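Local coordinates for molybdenum cofactor carrier protein (Chlamydomonas reinhardtii, PDB 2IZ6) that is a carrier protein for the molybdenum cofactor, which it probably binds, protects and stores before hand-over to molybdenum enzymes, at residues A42-I47 and A167-L172; S108-A113 and K131-L136. One frame throughout, in Å; residues are numbered along the deposited sequence. Where two conformers were deposited one is given.

Interaction 1 of 2, residues A42-I47 and A167-L172; sequences ATHGWI and AVKQLL
With chi1 at -49°, W46 sets CG anti to its carbonyl carbon and swings the indole toward helix 161-173; H44, whose CG is likewise anti to the carbonyl carbon, turns its imidazole the same way. The chain between them leaves helix 28-43 through a Schellman motif at G45, where positive phi would jam a side chain against the preceding carbonyl, so glycine fits. The indole packs between the turn into strand 47-51 and the C-terminal helix, beside I16 of strand 15-19 and I165, one face to the helix. L172 CD1 sits 3.4 Å from W46 CE2, above the five-membered ring and toward its rim, while V168 CG1 lies over the six-membered ring, 4.0 Å from that W46 ring centroid; both are CH-pi contacts. On the opposite face H44 CB rests over the ring centre, sandwiching the indole. An alanine at W46 would remove this plate and would probably leave V168, L172 and H44 CB without their shared packing surface. Toward the surface, the extended K169 chain crosses H44 at about a right angle, with K169 CD 4.1 Å from H44 NE2. One water, in the plane of the imidazole, lies 2.8 Å from H44 NE2 and accepts from K169 NZ at 2.7 Å. Because H44 ND1 bonds to Q40 O, the ring is held at both nitrogens, and the nearby ammonium would probably disfavour a positive charge on it.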
ATOM      1  N   ALA A  42      -0.835 -26.263  12.556  1.00 21.61           N
ATOM      2  CA  ALA A  42      -2.249 -26.573  12.821  1.00 21.38           C
ATOM      3  C   ALA A  42      -2.485 -27.459  14.044  1.00 22.40           C
ATOM      4  O   ALA A  42      -3.407 -27.233  14.819  1.00 23.75           O
ATOM      5  CB  ALA A  42      -2.851 -27.178  11.683  1.00 22.39           C
ATOM      6  N   THR A  43      -1.595 -28.398  14.214  1.00 23.40           N
ATOM      7  CA  THR A  43      -1.681 -29.371  15.320  1.00 23.72           C
ATOM      8  C   THR A  43      -1.508 -28.691  16.663  1.00 23.96           C
ATOM      9  O   THR A  43      -2.141 -29.057  17.649  1.00 25.56           O
ATOM     10  CB  THR A  43      -0.641 -30.474  15.141  1.00 24.45           C
ATOM     11  OG1 THR A  43      -0.869 -31.210  13.892  1.00 23.25           O
ATOM     12  CG2 THR A  43      -0.651 -31.427  16.342  1.00 25.80           C
ATOM     13  N   HIS A  44      -0.677 -27.628  16.697  1.00 24.41           N
ATOM     14  CA  HIS A  44      -0.561 -26.774  17.847  1.00 24.36           C
ATOM     15  C   HIS A  44      -1.691 -25.786  18.043  1.00 24.86           C
ATOM     16  O   HIS A  44      -1.651 -24.976  18.964  1.00 27.36           O
ATOM     17  CB  HIS A  44       0.811 -26.061  17.817  1.00 23.63           C
ATOM     18  CG  HIS A  44       1.946 -26.956  18.193  1.00 22.54           C
ATOM     19  ND1 HIS A  44       2.474 -27.878  17.326  1.00 24.34           N
ATOM     20  CD2 HIS A  44       2.573 -27.146  19.385  1.00 24.06           C
ATOM     21  CE1 HIS A  44       3.424 -28.570  17.946  1.00 23.19           C
ATOM     22  NE2 HIS A  44       3.533 -28.115  19.186  1.00 25.38           N
ATOM     23  N   GLY A  45      -2.711 -25.796  17.191  1.00 24.43           N
ATOM     24  CA  GLY A  45      -3.822 -24.889  17.372  1.00 24.75           C
ATOM     25  C   GLY A  45      -3.629 -23.490  16.888  1.00 23.94           C
ATOM     26  O   GLY A  45      -4.343 -22.592  17.344  1.00 26.64           O
ATOM     27  N   TRP A  46      -2.605 -23.293  16.080  1.00 22.64           N
ATOM     28  CA  TRP A  46      -2.267 -22.014  15.540  1.00 22.19           C
ATOM     29  C   TRP A  46      -2.907 -21.826  14.156  1.00 23.02           C
ATOM     30  O   TRP A  46      -3.119 -22.781  13.437  1.00 23.75           O
ATOM     31  CB  TRP A  46      -0.751 -21.789  15.488  1.00 21.37           C
ATOM     32  CG  TRP A  46      -0.052 -22.093  16.756  1.00 22.17           C
ATOM     33  CD1 TRP A  46      -0.502 -21.873  18.052  1.00 23.68           C
ATOM     34  CD2 TRP A  46       1.307 -22.528  16.882  1.00 22.53           C
ATOM     35  NE1 TRP A  46       0.481 -22.341  18.950  1.00 21.67           N
ATOM     36  CE2 TRP A  46       1.581 -22.742  18.253  1.00 23.54           C
ATOM     37  CE3 TRP A  46       2.234 -22.987  15.941  1.00 20.58           C
ATOM     38  CZ2 TRP A  46       2.819 -23.265  18.703  1.00 22.87           C
ATOM     39  CZ3 TRP A  46       3.463 -23.545  16.390  1.00 23.84           C
ATOM     40  CH2 TRP A  46       3.736 -23.633  17.776  1.00 22.10           C
ATOM     41  N   ILE A  47      -3.151 -20.556  13.821  1.00 22.30           N
ATOM     42  CA  ILE A  47      -3.609 -20.136  12.486  1.00 22.71           C
ATOM     43  C   ILE A  47      -2.381 -19.932  11.573  1.00 22.26           C
ATOM     44  O   ILE A  47      -1.412 -19.348  12.026  1.00 24.68           O
ATOM     45  CB  ILE A  47      -4.426 -18.849  12.545  1.00 21.89           C
ATOM     46  CG1 ILE A  47      -5.723 -18.981  13.354  1.00 26.24           C
ATOM     47  CG2 ILE A  47      -4.776 -18.369  11.153  1.00 24.31           C
ATOM     48  CD1 ILE A  47      -6.405 -17.658  13.702  1.00 26.14           C
ATOM     49  N   ALA A 167      11.012 -23.375  18.439  1.00 25.54           N
ATOM     50  CA  ALA A 167      11.325 -21.919  18.525  1.00 25.16           C
ATOM     51  C   ALA A 167      10.040 -21.087  18.603  1.00 23.44           C
ATOM     52  O   ALA A 167       9.895 -20.206  19.461  1.00 23.61           O
ATOM     53  CB  ALA A 167      12.193 -21.484  17.376  1.00 26.38           C
ATOM     54  N   VAL A 168       9.091 -21.403  17.728  1.00 23.49           N
ATOM     55  CA  VAL A 168       7.822 -20.733  17.723  1.00 23.83           C
ATOM     56  C   VAL A 168       7.124 -20.910  19.105  1.00 24.91           C
ATOM     57  O   VAL A 168       6.608 -19.988  19.667  1.00 25.49           O
ATOM     58  CB  VAL A 168       6.911 -21.206  16.593  1.00 23.95           C
ATOM     59  CG1 VAL A 168       5.510 -20.533  16.682  1.00 25.82           C
ATOM     60  CG2 VAL A 168       7.531 -20.899  15.202  1.00 23.54           C
ATOM     61  N   LYS A 169       7.051 -22.138  19.570  1.00 25.73           N
ATOM     62  CA  LYS A 169       6.348 -22.426  20.802  1.00 27.27           C
ATOM     63  C   LYS A 169       6.953 -21.629  21.953  1.00 27.14           C
ATOM     64  O   LYS A 169       6.224 -21.061  22.774  1.00 28.85           O
ATOM     65  CB  LYS A 169       6.401 -23.956  21.077  1.00 27.71           C
ATOM     66  CG  LYS A 169       5.501 -24.489  22.116  1.00 29.50           C
ATOM     67  CD  LYS A 169       5.518 -26.073  22.115  1.00 30.80           C
ATOM     68  CE  LYS A 169       4.873 -26.654  23.334  1.00 34.02           C
ATOM     69  NZ  LYS A 169       4.998 -28.181  23.220  1.00 31.63           N
ATOM     70  N   GLN A 170       8.277 -21.524  22.022  1.00 27.91           N
ATOM     71  CA  GLN A 170       8.968 -20.814  23.122  1.00 29.95           C
ATOM     72  C   GLN A 170       8.673 -19.307  23.058  1.00 28.47           C
ATOM     73  O   GLN A 170       8.414 -18.635  24.062  1.00 28.85           O
ATOM     74  CB  GLN A 170      10.480 -21.051  22.971  1.00 30.55           C
ATOM     75  CG  GLN A 170      11.397 -20.423  23.998  1.00 33.25           C
ATOM     76  CD  GLN A 170      12.892 -20.780  23.721  1.00 38.09           C
ATOM     77  OE1 GLN A 170      13.209 -21.454  22.706  1.00 48.03           O
ATOM     78  NE2 GLN A 170      13.788 -20.379  24.627  1.00 44.99           N
ATOM     79  N   LEU A 171       8.738 -18.764  21.862  1.00 28.75           N
ATOM     80  CA  LEU A 171       8.378 -17.386  21.581  1.00 27.94           C
ATOM     81  C   LEU A 171       6.955 -17.104  22.034  1.00 28.87           C
ATOM     82  O   LEU A 171       6.685 -16.131  22.804  1.00 28.08           O
ATOM     83  CB  LEU A 171       8.612 -17.054  20.111  1.00 27.74           C
ATOM     84  CG  LEU A 171      10.092 -17.024  19.727  1.00 28.58           C
ATOM     85  CD1 LEU A 171      10.239 -17.127  18.251  1.00 28.79           C
ATOM     86  CD2 LEU A 171      10.828 -15.774  20.235  1.00 30.45           C
ATOM     87  N   LEU A 172       6.019 -17.966  21.715  1.00 27.77           N
ATOM     88  CA  LEU A 172       4.650 -17.708  22.134  1.00 29.25           C
ATOM     89  C   LEU A 172       4.490 -17.783  23.637  1.00 30.42           C
ATOM     90  O   LEU A 172       3.685 -17.060  24.203  1.00 33.07           O
ATOM     91  CB  LEU A 172       3.697 -18.679  21.487  1.00 28.75           C
ATOM     92  CG  LEU A 172       3.554 -18.549  19.973  1.00 26.77           C
ATOM     93  CD1 LEU A 172       2.688 -19.731  19.422  1.00 26.49           C
ATOM     94  CD2 LEU A 172       3.003 -17.194  19.449  1.00 25.74           C
TER
HETATM   95  O   HOH W   1       5.482 -29.273  20.796  1.00 36.79           O

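Interaction 2 of 2, residues S108-A113 and K131-L136; sequences SNVLVA and KKPVVL
S108 opens the contact through its carbonyl oxygen, which accepts a weak hydrogen bond of 3.0 Å from K132 NZ; the lysine chain is bent at chi2 and chi4, and its length and flexibility let CE and the amine lie together at that oxygen. The S108 hydroxyl turns instead to A105 O. At N109 the backbone O lies 3.6 Å from P133 CD and accepts a hydrogen bond of 2.6 Å from a water, which accepts weakly from K132 NZ. V110 sends CG1, anti to its backbone N, to 3.9 Å from V135 CG2, in van der Waals contact, the two branched side chains crossing obliquely. From L111 onward the strands pair in parallel register, their axes 18° apart, as the two strands of a beta-alpha-beta crossover joined by helix 118-129 within a Rossmann-like sheet. L111 grips the partner strand with both its N-H and its C=O: its N donates to P133 O at 3.3 Å and 178°, straight but longer than its neighbours, and its O accepts from V135 N at 2.8 Å. P133 has no N-H to offer N109 O, which a water serves instead, so proline fits the end of the pairing. V112 shares a face with V135, the two valines side by side and pointing the same way under helix 161-173; their beta-branched chains suit extended backbone. A113 N carries the pairing on with a bond of 2.8 Å to V135 O, the residue bonding next to L137, and its small CB, facing helix 118-129 with L111 and V134, leaves room for L136 CD2 at 3.9 Å.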
ATOM      1  N   SER A 108       1.266 -11.528  12.032  1.00 28.18           N
ATOM      2  CA  SER A 108       1.758 -12.773  12.653  0.50 27.78           C
ATOM      3  C   SER A 108       2.492 -12.544  13.955  1.00 28.19           C
ATOM      4  O   SER A 108       3.176 -11.548  14.154  1.00 31.22           O
ATOM      5  CB  SER A 108       2.665 -13.505  11.702  0.50 26.80           C
ATOM      6  OG  SER A 108       3.836 -12.749  11.531  0.50 25.90           O
ATOM      7  N   ASN A 109       2.390 -13.505  14.885  1.00 25.80           N
ATOM      8  CA  ASN A 109       3.163 -13.464  16.126  1.00 27.33           C
ATOM      9  C   ASN A 109       4.652 -13.800  15.919  1.00 27.17           C
ATOM     10  O   ASN A 109       5.570 -13.276  16.504  1.00 25.44           O
ATOM     11  CB  ASN A 109       2.595 -14.474  17.118  1.00 28.54           C
ATOM     12  CG  ASN A 109       1.252 -14.104  17.615  1.00 32.41           C
ATOM     13  OD1 ASN A 109       1.143 -13.333  18.567  1.00 41.45           O
ATOM     14  ND2 ASN A 109       0.226 -14.564  16.966  1.00 28.38           N
ATOM     15  N   VAL A 110       4.859 -14.709  14.985  1.00 24.50           N
ATOM     16  CA  VAL A 110       6.183 -15.164  14.532  1.00 25.07           C
ATOM     17  C   VAL A 110       6.110 -15.437  13.097  1.00 25.56           C
ATOM     18  O   VAL A 110       5.131 -15.961  12.601  1.00 25.12           O
ATOM     19  CB  VAL A 110       6.613 -16.498  15.221  1.00 24.32           C
ATOM     20  CG1 VAL A 110       8.107 -16.836  14.896  1.00 26.21           C
ATOM     21  CG2 VAL A 110       6.443 -16.386  16.675  1.00 27.93           C
ATOM     22  N   LEU A 111       7.171 -15.069  12.363  1.00 25.92           N
ATOM     23  CA  LEU A 111       7.295 -15.348  10.911  1.00 26.30           C
ATOM     24  C   LEU A 111       8.345 -16.440  10.674  1.00 27.70           C
ATOM     25  O   LEU A 111       9.447 -16.371  11.228  1.00 28.04           O
ATOM     26  CB  LEU A 111       7.682 -14.042  10.150  1.00 26.04           C
ATOM     27  CG  LEU A 111       7.856 -14.091   8.631  1.00 27.04           C
ATOM     28  CD1 LEU A 111       6.523 -14.475   7.994  1.00 29.09           C
ATOM     29  CD2 LEU A 111       8.348 -12.796   8.056  1.00 27.68           C
ATOM     30  N   VAL A 112       8.006 -17.488   9.917  1.00 24.49           N
ATOM     31  CA  VAL A 112       8.940 -18.519   9.577  1.00 25.77           C
ATOM     32  C   VAL A 112       9.193 -18.475   8.089  1.00 25.09           C
ATOM     33  O   VAL A 112       8.261 -18.498   7.269  1.00 25.46           O
ATOM     34  CB  VAL A 112       8.356 -19.924   9.911  1.00 24.56           C
ATOM     35  CG1 VAL A 112       9.347 -20.993   9.669  1.00 26.31           C
ATOM     36  CG2 VAL A 112       7.954 -20.044  11.370  1.00 26.51           C
ATOM     37  N   ALA A 113      10.475 -18.346   7.725  1.00 23.59           N
ATOM     38  CA  ALA A 113      10.927 -18.419   6.348  1.00 24.05           C
ATOM     39  C   ALA A 113      11.426 -19.855   6.110  1.00 23.91           C
ATOM     40  O   ALA A 113      12.272 -20.361   6.862  1.00 25.00           O
ATOM     41  CB  ALA A 113      12.049 -17.438   6.104  1.00 23.07           C
ATOM     42  N   LYS A 131      10.381  -5.304  14.709  1.00 28.51           N
ATOM     43  CA  LYS A 131      10.796  -5.986  15.939  1.00 28.91           C
ATOM     44  C   LYS A 131       9.965  -7.239  16.236  1.00 30.13           C
ATOM     45  O   LYS A 131       9.635  -7.575  17.365  1.00 29.97           O
ATOM     46  CB  LYS A 131      10.836  -5.013  17.136  1.00 30.50           C
ATOM     47  CG  LYS A 131      11.539  -3.707  16.846  1.00 32.48           C
ATOM     48  CD  LYS A 131      12.978  -3.851  16.587  1.00 35.81           C
ATOM     49  CE  LYS A 131      13.577  -2.447  16.264  1.00 36.89           C
ATOM     50  NZ  LYS A 131      15.076  -2.501  16.090  1.00 37.77           N
ATOM     51  N   LYS A 132       9.700  -7.997  15.188  1.00 28.24           N
ATOM     52  CA  LYS A 132       9.013  -9.247  15.304  1.00 29.61           C
ATOM     53  C   LYS A 132      10.065 -10.339  15.113  1.00 27.77           C
ATOM     54  O   LYS A 132      11.019 -10.196  14.282  1.00 24.74           O
ATOM     55  CB  LYS A 132       7.924  -9.378  14.215  1.00 29.91           C
ATOM     56  CG  LYS A 132       6.666  -8.487  14.472  1.00 36.54           C
ATOM     57  CD  LYS A 132       5.380  -9.272  14.040  1.00 37.48           C
ATOM     58  CE  LYS A 132       4.139  -8.767  14.642  1.00 36.58           C
ATOM     59  NZ  LYS A 132       3.959  -9.333  15.976  1.00 44.78           N
ATOM     60  N   PRO A 133       9.919 -11.438  15.849  1.00 24.72           N
ATOM     61  CA  PRO A 133      10.845 -12.547  15.684  1.00 24.05           C
ATOM     62  C   PRO A 133      10.667 -13.356  14.417  1.00 24.43           C
ATOM     63  O   PRO A 133       9.565 -13.501  13.924  1.00 26.94           O
ATOM     64  CB  PRO A 133      10.558 -13.457  16.851  1.00 25.14           C
ATOM     65  CG  PRO A 133       9.152 -13.180  17.136  1.00 26.48           C
ATOM     66  CD  PRO A 133       8.824 -11.802  16.736  1.00 27.08           C
ATOM     67  N   VAL A 134      11.776 -13.797  13.913  1.00 24.36           N
ATOM     68  CA  VAL A 134      11.779 -14.583  12.693  0.50 22.96           C
ATOM     69  C   VAL A 134      12.540 -15.928  12.864  1.00 24.71           C
ATOM     70  O   VAL A 134      13.628 -15.992  13.457  1.00 25.29           O
ATOM     71  CB  VAL A 134      12.386 -13.765  11.508  0.50 22.85           C
ATOM     72  CG1 VAL A 134      12.402 -14.603  10.223  0.50 23.15           C
ATOM     73  CG2 VAL A 134      11.634 -12.468  11.219  0.50 22.08           C
ATOM     74  N   VAL A 135      11.950 -16.972  12.341  1.00 23.23           N
ATOM     75  CA  VAL A 135      12.570 -18.286  12.280  1.00 21.85           C
ATOM     76  C   VAL A 135      13.017 -18.686  10.862  1.00 22.81           C
ATOM     77  O   VAL A 135      12.213 -18.601   9.949  1.00 23.41           O
ATOM     78  CB  VAL A 135      11.649 -19.378  12.874  1.00 23.54           C
ATOM     79  CG1 VAL A 135      12.325 -20.724  12.853  1.00 26.25           C
ATOM     80  CG2 VAL A 135      11.261 -19.077  14.295  1.00 25.25           C
ATOM     81  N   LEU A 136      14.319 -18.937  10.679  1.00 23.30           N
ATOM     82  CA  LEU A 136      14.869 -19.255   9.385  1.00 22.88           C
ATOM     83  C   LEU A 136      15.110 -20.738   9.290  1.00 23.82           C
ATOM     84  O   LEU A 136      15.984 -21.272   9.973  1.00 24.28           O
ATOM     85  CB  LEU A 136      16.185 -18.490   9.197  1.00 23.70           C
ATOM     86  CG  LEU A 136      16.137 -16.965   9.275  1.00 24.43           C
ATOM     87  CD1 LEU A 136      17.571 -16.383   9.028  1.00 22.26           C
ATOM     88  CD2 LEU A 136      15.132 -16.381   8.318  1.00 26.89           C
TER
HETATM   89  O   HOH W   2       5.483 -11.142  18.048  1.00 53.36           O

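Interaction 2 is nested along the chain inside the loop that interaction 1 closes, and their centres are about 12 Å apart. Helix 161-173 connects them: this helix, whose residues 167-172 pack on the W46 indole, also lies across the valine face of strands 110-114 and 134-137. Direct packing follows, with V168 CG2 3.9 Å from V112 CG2, L171 CD1 3.9 Å from P133 CB and L172 CD2 3.6 Å from N109 CB. The helix touches strands 15-19, 110-114 and 134-137, which are adjacent in the parallel sheet, and so ties the early part of the chain to the later crossover in one compact alpha/beta domain.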